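Local coordinates for protein trehalose monomycolate transport factor A (Mycolicibacterium smegmatis MC2 155, PDB 6T84) that is required for MmpL3-dependent transport of trehalose monomycolate to the mycobacterial cell wall, here represented by its N-terminal domain, probably cytoplasmic, without the membrane anchor, at residues A[23-28]-A[49-54]; A[30-35]-A[63-68]. All blocks are in the same frame, centred on the assembly; numbering follows the deposited sequence. Where two conformers were deposited one is given.

Contact 1 of 2, residues A[23-28]-A[49-54]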
# COMPACT_ATOMS: atom_id res chain seq x y z
N PHE A 23 -14.46 -10.74 6.07
CA PHE A 23 -13.07 -11.15 5.90
C PHE A 23 -12.66 -12.05 7.07
O PHE A 23 -13.22 -11.93 8.16
CB PHE A 23 -12.16 -9.90 5.90
CG PHE A 23 -12.36 -8.96 4.73
CD1 PHE A 23 -13.06 -9.33 3.57
CD2 PHE A 23 -11.76 -7.70 4.78
CE1 PHE A 23 -13.17 -8.42 2.51
CE2 PHE A 23 -11.84 -6.79 3.68
CZ PHE A 23 -12.58 -7.15 2.57
N ASP A 24 -11.62 -12.84 6.89
CA ASP A 24 -11.13 -13.67 7.99
C ASP A 24 -10.13 -12.89 8.81
O ASP A 24 -9.43 -12.00 8.30
CB ASP A 24 -10.45 -14.94 7.44
CG ASP A 24 -11.46 -15.87 6.81
OD1 ASP A 24 -12.56 -16.06 7.36
OD2 ASP A 24 -11.17 -16.43 5.76
N TYR A 25 -10.05 -13.20 10.10
CA TYR A 25 -9.12 -12.57 11.04
C TYR A 25 -8.17 -13.63 11.61
O TYR A 25 -8.60 -14.73 12.02
CB TYR A 25 -9.87 -11.87 12.18
CG TYR A 25 -8.97 -11.32 13.25
CD1 TYR A 25 -8.44 -10.04 13.13
CD2 TYR A 25 -8.60 -12.08 14.35
CE1 TYR A 25 -7.58 -9.54 14.09
CE2 TYR A 25 -7.75 -11.59 15.32
CZ TYR A 25 -7.25 -10.30 15.18
OH TYR A 25 -6.39 -9.80 16.15
N GLU A 26 -6.89 -13.27 11.74
CA GLU A 26 -5.91 -14.09 12.46
C GLU A 26 -5.07 -13.19 13.35
O GLU A 26 -4.66 -12.12 12.91
CB GLU A 26 -4.89 -14.72 11.46
CG GLU A 26 -5.51 -15.60 10.45
CD GLU A 26 -4.50 -16.12 9.44
OE1 GLU A 26 -3.30 -15.75 9.47
OE2 GLU A 26 -4.91 -16.88 8.57
N TYR A 27 -4.70 -13.65 14.53
CA TYR A 27 -3.90 -12.75 15.35
C TYR A 27 -2.52 -12.54 14.77
O TYR A 27 -1.95 -11.44 14.91
CB TYR A 27 -3.76 -13.24 16.77
CG TYR A 27 -2.93 -12.25 17.53
CD1 TYR A 27 -3.40 -10.94 17.70
CD2 TYR A 27 -1.67 -12.57 18.01
CE1 TYR A 27 -2.63 -9.98 18.35
CE2 TYR A 27 -0.89 -11.60 18.68
CZ TYR A 27 -1.39 -10.32 18.87
OH TYR A 27 -0.64 -9.39 19.55
N GLU A 28 -1.95 -13.56 14.13
CA GLU A 28 -0.60 -13.40 13.62
C GLU A 28 -0.45 -14.35 12.44
O GLU A 28 -1.10 -15.40 12.40
CB GLU A 28 0.40 -13.83 14.73
CG GLU A 28 1.86 -13.73 14.36
CD GLU A 28 2.77 -13.93 15.56
OE1 GLU A 28 2.29 -14.34 16.64
OE2 GLU A 28 3.99 -13.66 15.40
N ALA A 49 3.54 -10.37 10.82
CA ALA A 49 2.30 -9.63 10.61
C ALA A 49 1.34 -9.95 11.75
O ALA A 49 1.14 -11.13 12.10
CB ALA A 49 1.71 -10.05 9.27
N LYS A 50 0.73 -8.92 12.33
CA LYS A 50 -0.21 -9.13 13.43
C LYS A 50 -1.55 -8.51 13.10
O LYS A 50 -1.65 -7.60 12.27
CB LYS A 50 0.31 -8.57 14.77
CG LYS A 50 1.49 -9.41 15.27
CD LYS A 50 1.82 -9.13 16.69
CE LYS A 50 2.97 -10.06 17.12
NZ LYS A 50 3.68 -9.60 18.34
N ASN A 51 -2.58 -8.93 13.84
CA ASN A 51 -3.95 -8.43 13.61
C ASN A 51 -4.30 -8.47 12.12
O ASN A 51 -4.61 -7.46 11.48
CB ASN A 51 -4.12 -7.01 14.16
CG ASN A 51 -4.12 -6.98 15.63
OD1 ASN A 51 -4.80 -7.78 16.25
ND2 ASN A 51 -3.39 -6.03 16.21
N VAL A 52 -4.17 -9.68 11.59
CA VAL A 52 -4.19 -9.91 10.15
C VAL A 52 -5.63 -10.12 9.70
O VAL A 52 -6.38 -10.91 10.30
CB VAL A 52 -3.33 -11.14 9.82
CG1 VAL A 52 -3.35 -11.40 8.28
CG2 VAL A 52 -1.90 -10.94 10.32
N VAL A 53 -6.01 -9.47 8.59
CA VAL A 53 -7.33 -9.63 8.02
C VAL A 53 -7.13 -10.03 6.56
O VAL A 53 -6.36 -9.39 5.82
CB VAL A 53 -8.14 -8.31 8.13
CG1 VAL A 53 -9.51 -8.47 7.46
CG2 VAL A 53 -8.30 -7.94 9.60
N LEU A 54 -7.80 -11.09 6.13
CA LEU A 54 -7.61 -11.68 4.81
C LEU A 54 -8.96 -11.67 4.12
O LEU A 54 -9.92 -12.27 4.62
CB LEU A 54 -7.12 -13.14 4.95
CG LEU A 54 -5.89 -13.35 5.88
CD1 LEU A 54 -6.30 -13.60 7.36
CD2 LEU A 54 -4.99 -14.50 5.34
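Asp24, Tyr25 and Glu26 run antiparallel to Val52, Val53 and Leu54, the short strand axes 4.7 Å apart at 155°. Asp24 with Leu54 and Glu26 with Val52 are hydrogen-bonded pairs, each closed by two N-H···O bonds, with Tyr25 and Val53 the non-hydrogen-bonded pair between them. Both chains turn a corner at the facing Tyr27 and Asn51, where Asn51 N still reaches Tyr27 O at 2.8 Å. Tyr25, its CG anti to the backbone N (chi1 174°), lies alongside Asn51, and its OH donates to Asn51 OD1 at 2.6 Å, in the carbonyl plane. In the conformer given, Asn51 ND2 also bonds Asp66 OD2. Val53 CG1 meets Phe23 CB at 3.4 Å, and CG2 lies near the Tyr25 ring edge, on the face where Val53 touches Arg14 and Ala18 of helix 10-21. On the other face Leu54 CD1, in the conformer given, crosses the end of Glu26, 3.7 Å from its CD. Beyond the corner Glu28 and Lys50 lie side by side, but Glu28 OE2 hydrogen-bonds Thr48 OG1 and Lys50 NZ salt-bridges Glu68. This is antiparallel edge pairing: strand 24-26 ends the large sheet, and past the corner a separate two-stranded sheet follows.

Contact 2 of 2, residues A[30-35]-A[63-68]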
# COMPACT_ATOMS: atom_id res chain seq x y z
N GLU A 30 2.90 -15.93 10.41
CA GLU A 30 4.35 -15.90 10.51
C GLU A 30 5.06 -15.76 9.18
O GLU A 30 6.22 -15.35 9.18
CB GLU A 30 4.87 -17.12 11.29
CG GLU A 30 4.29 -17.21 12.70
CD GLU A 30 4.87 -18.36 13.51
OE1 GLU A 30 5.78 -19.06 13.00
OE2 GLU A 30 4.43 -18.57 14.66
N ASP A 31 4.42 -16.06 8.05
CA ASP A 31 5.13 -15.96 6.79
C ASP A 31 4.62 -14.85 5.88
O ASP A 31 5.22 -14.58 4.85
CB ASP A 31 5.13 -17.29 6.04
CG ASP A 31 6.09 -18.29 6.65
OD1 ASP A 31 7.23 -17.90 7.05
OD2 ASP A 31 5.70 -19.47 6.76
N LEU A 32 3.55 -14.17 6.26
CA LEU A 32 2.88 -13.25 5.34
C LEU A 32 3.83 -12.20 4.73
O LEU A 32 3.82 -11.98 3.51
CB LEU A 32 1.77 -12.55 6.14
CG LEU A 32 0.71 -11.87 5.27
CD1 LEU A 32 0.02 -12.85 4.40
CD2 LEU A 32 -0.32 -11.18 6.13
N LEU A 33 4.68 -11.58 5.56
CA LEU A 33 5.44 -10.39 5.13
C LEU A 33 6.48 -10.71 4.07
O LEU A 33 6.97 -9.79 3.40
CB LEU A 33 6.17 -9.75 6.32
CG LEU A 33 5.25 -9.22 7.42
CD1 LEU A 33 6.05 -8.55 8.51
CD2 LEU A 33 4.29 -8.21 6.82
N LYS A 34 6.84 -11.98 3.93
CA LYS A 34 7.93 -12.28 3.02
C LYS A 34 7.59 -12.01 1.58
O LYS A 34 8.49 -11.95 0.75
CB LYS A 34 8.34 -13.75 3.18
CG LYS A 34 8.99 -14.05 4.53
CD LYS A 34 9.46 -15.51 4.61
CE LYS A 34 10.23 -15.81 5.89
NZ LYS A 34 9.37 -15.69 7.11
N ARG A 35 6.31 -11.78 1.25
CA ARG A 35 6.01 -11.67 -0.16
C ARG A 35 6.24 -10.27 -0.69
O ARG A 35 6.23 -10.09 -1.92
CB ARG A 35 4.61 -12.17 -0.54
CG ARG A 35 3.49 -11.57 0.20
CD ARG A 35 2.18 -12.18 -0.28
NE ARG A 35 2.15 -13.62 -0.08
CZ ARG A 35 1.96 -14.51 -1.05
NH1 ARG A 35 1.77 -14.10 -2.30
NH2 ARG A 35 1.96 -15.81 -0.75
N PHE A 63 -5.09 -8.05 1.85
CA PHE A 63 -4.57 -8.38 3.19
C PHE A 63 -4.33 -7.12 3.97
O PHE A 63 -3.83 -6.14 3.41
CB PHE A 63 -3.26 -9.18 3.08
CG PHE A 63 -3.38 -10.47 2.22
CD1 PHE A 63 -4.58 -11.18 2.08
CD2 PHE A 63 -2.29 -10.97 1.58
CE1 PHE A 63 -4.69 -12.37 1.32
CE2 PHE A 63 -2.37 -12.15 0.84
CZ PHE A 63 -3.58 -12.85 0.72
N ILE A 64 -4.72 -7.08 5.24
CA ILE A 64 -4.54 -5.92 6.10
C ILE A 64 -3.86 -6.42 7.36
O ILE A 64 -4.31 -7.41 7.94
CB ILE A 64 -5.90 -5.28 6.43
CG1 ILE A 64 -6.64 -4.94 5.11
CG2 ILE A 64 -5.67 -3.99 7.28
CD1 ILE A 64 -7.74 -5.93 4.74
N PHE A 65 -2.80 -5.74 7.77
CA PHE A 65 -2.05 -6.27 8.92
C PHE A 65 -1.22 -5.15 9.53
O PHE A 65 -1.02 -4.09 8.92
CB PHE A 65 -1.15 -7.45 8.52
CG PHE A 65 -0.27 -7.16 7.36
CD1 PHE A 65 0.99 -6.57 7.56
CD2 PHE A 65 -0.71 -7.40 6.06
CE1 PHE A 65 1.80 -6.22 6.45
CE2 PHE A 65 0.12 -7.09 4.97
CZ PHE A 65 1.38 -6.51 5.16
N ASP A 66 -0.76 -5.38 10.77
CA ASP A 66 0.11 -4.45 11.45
C ASP A 66 1.53 -5.00 11.46
O ASP A 66 1.74 -6.21 11.62
CB ASP A 66 -0.34 -4.24 12.91
CG ASP A 66 -1.74 -3.71 13.02
OD1 ASP A 66 -2.22 -3.03 12.08
OD2 ASP A 66 -2.37 -3.92 14.09
N ILE A 67 2.49 -4.10 11.29
CA ILE A 67 3.90 -4.39 11.55
C ILE A 67 4.23 -3.58 12.79
O ILE A 67 4.31 -2.36 12.73
CB ILE A 67 4.78 -3.94 10.36
CG1 ILE A 67 4.21 -4.55 9.05
CG2 ILE A 67 6.24 -4.30 10.63
CD1 ILE A 67 5.01 -4.16 7.80
N GLU A 68 4.42 -4.26 13.92
CA GLU A 68 4.44 -3.56 15.22
C GLU A 68 5.24 -2.27 15.24
O GLU A 68 6.41 -2.24 14.83
CB GLU A 68 4.97 -4.49 16.31
CG GLU A 68 3.96 -5.49 16.81
CD GLU A 68 4.62 -6.55 17.65
OE1 GLU A 68 4.82 -6.31 18.86
OE2 GLU A 68 4.97 -7.61 17.10
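A 3-10 turn, residues 32-35 in the long loop between strands 28-29 and 49-50, lays two leucines against strand 60-67 of the large antiparallel sheet. Phe63 and Phe65, alternate residues of that strand, direct their side chains to the turn, while the alternating Ile64 and Asp66 point away. Leu32 divides its branches between the two rings: CD1 lies 4.1 Å from Phe63 CD2, and CD2 lies 3.8 Å from Phe65 CD2. The next residue, Leu33, brings its CD2 obliquely to the CE1 end of the Phe65 ring, tightly packed at 3.2 Å from CE1, and the same methyl is 4.2 Å from Ile67 CD1. Phe65 thus receives a leucine methyl at CD2 and another around CE1. Trp36, following the turn, meets the Phe65 ring with nearly parallel planes, and Val52 and Ala49 add aliphatic contacts from neighbouring strands. At the start of the turn, Lys34 N bonds back to Asp31 O, and a salt bridge from Lys34 NZ to Asp31 OD1, 3.1 Å long, joins the same two residues on the exposed side. No hydrogen bond crosses between 30-35 and 63-68. The loop is therefore held to the strand here by apolar side-chain packing, with the Asp31-Lys34 salt bridge kept on the solvent side.

How the contacts relate
Contact 1 and contact 2 meet through adjacent strands, 52-57 and 60-67, of the same sheet, their centres about 9 Å apart. Contact 1 joins main chains at the sheet's border and buries 642 Å², with six hydrogen bonds; contact 2 buries 256 Å² and joins a loop to the strand through side chains alone. Both are partly buried, but contact 1 includes exposed residues while the five that touch in contact 2 do not. A probable hydrogen bond from Val53 N to Ile64 O (2.7 Å) joins the two strands, and Val52 CG1 packs on Leu32 CD2 at 3.7 Å, bringing the loop onto both strands.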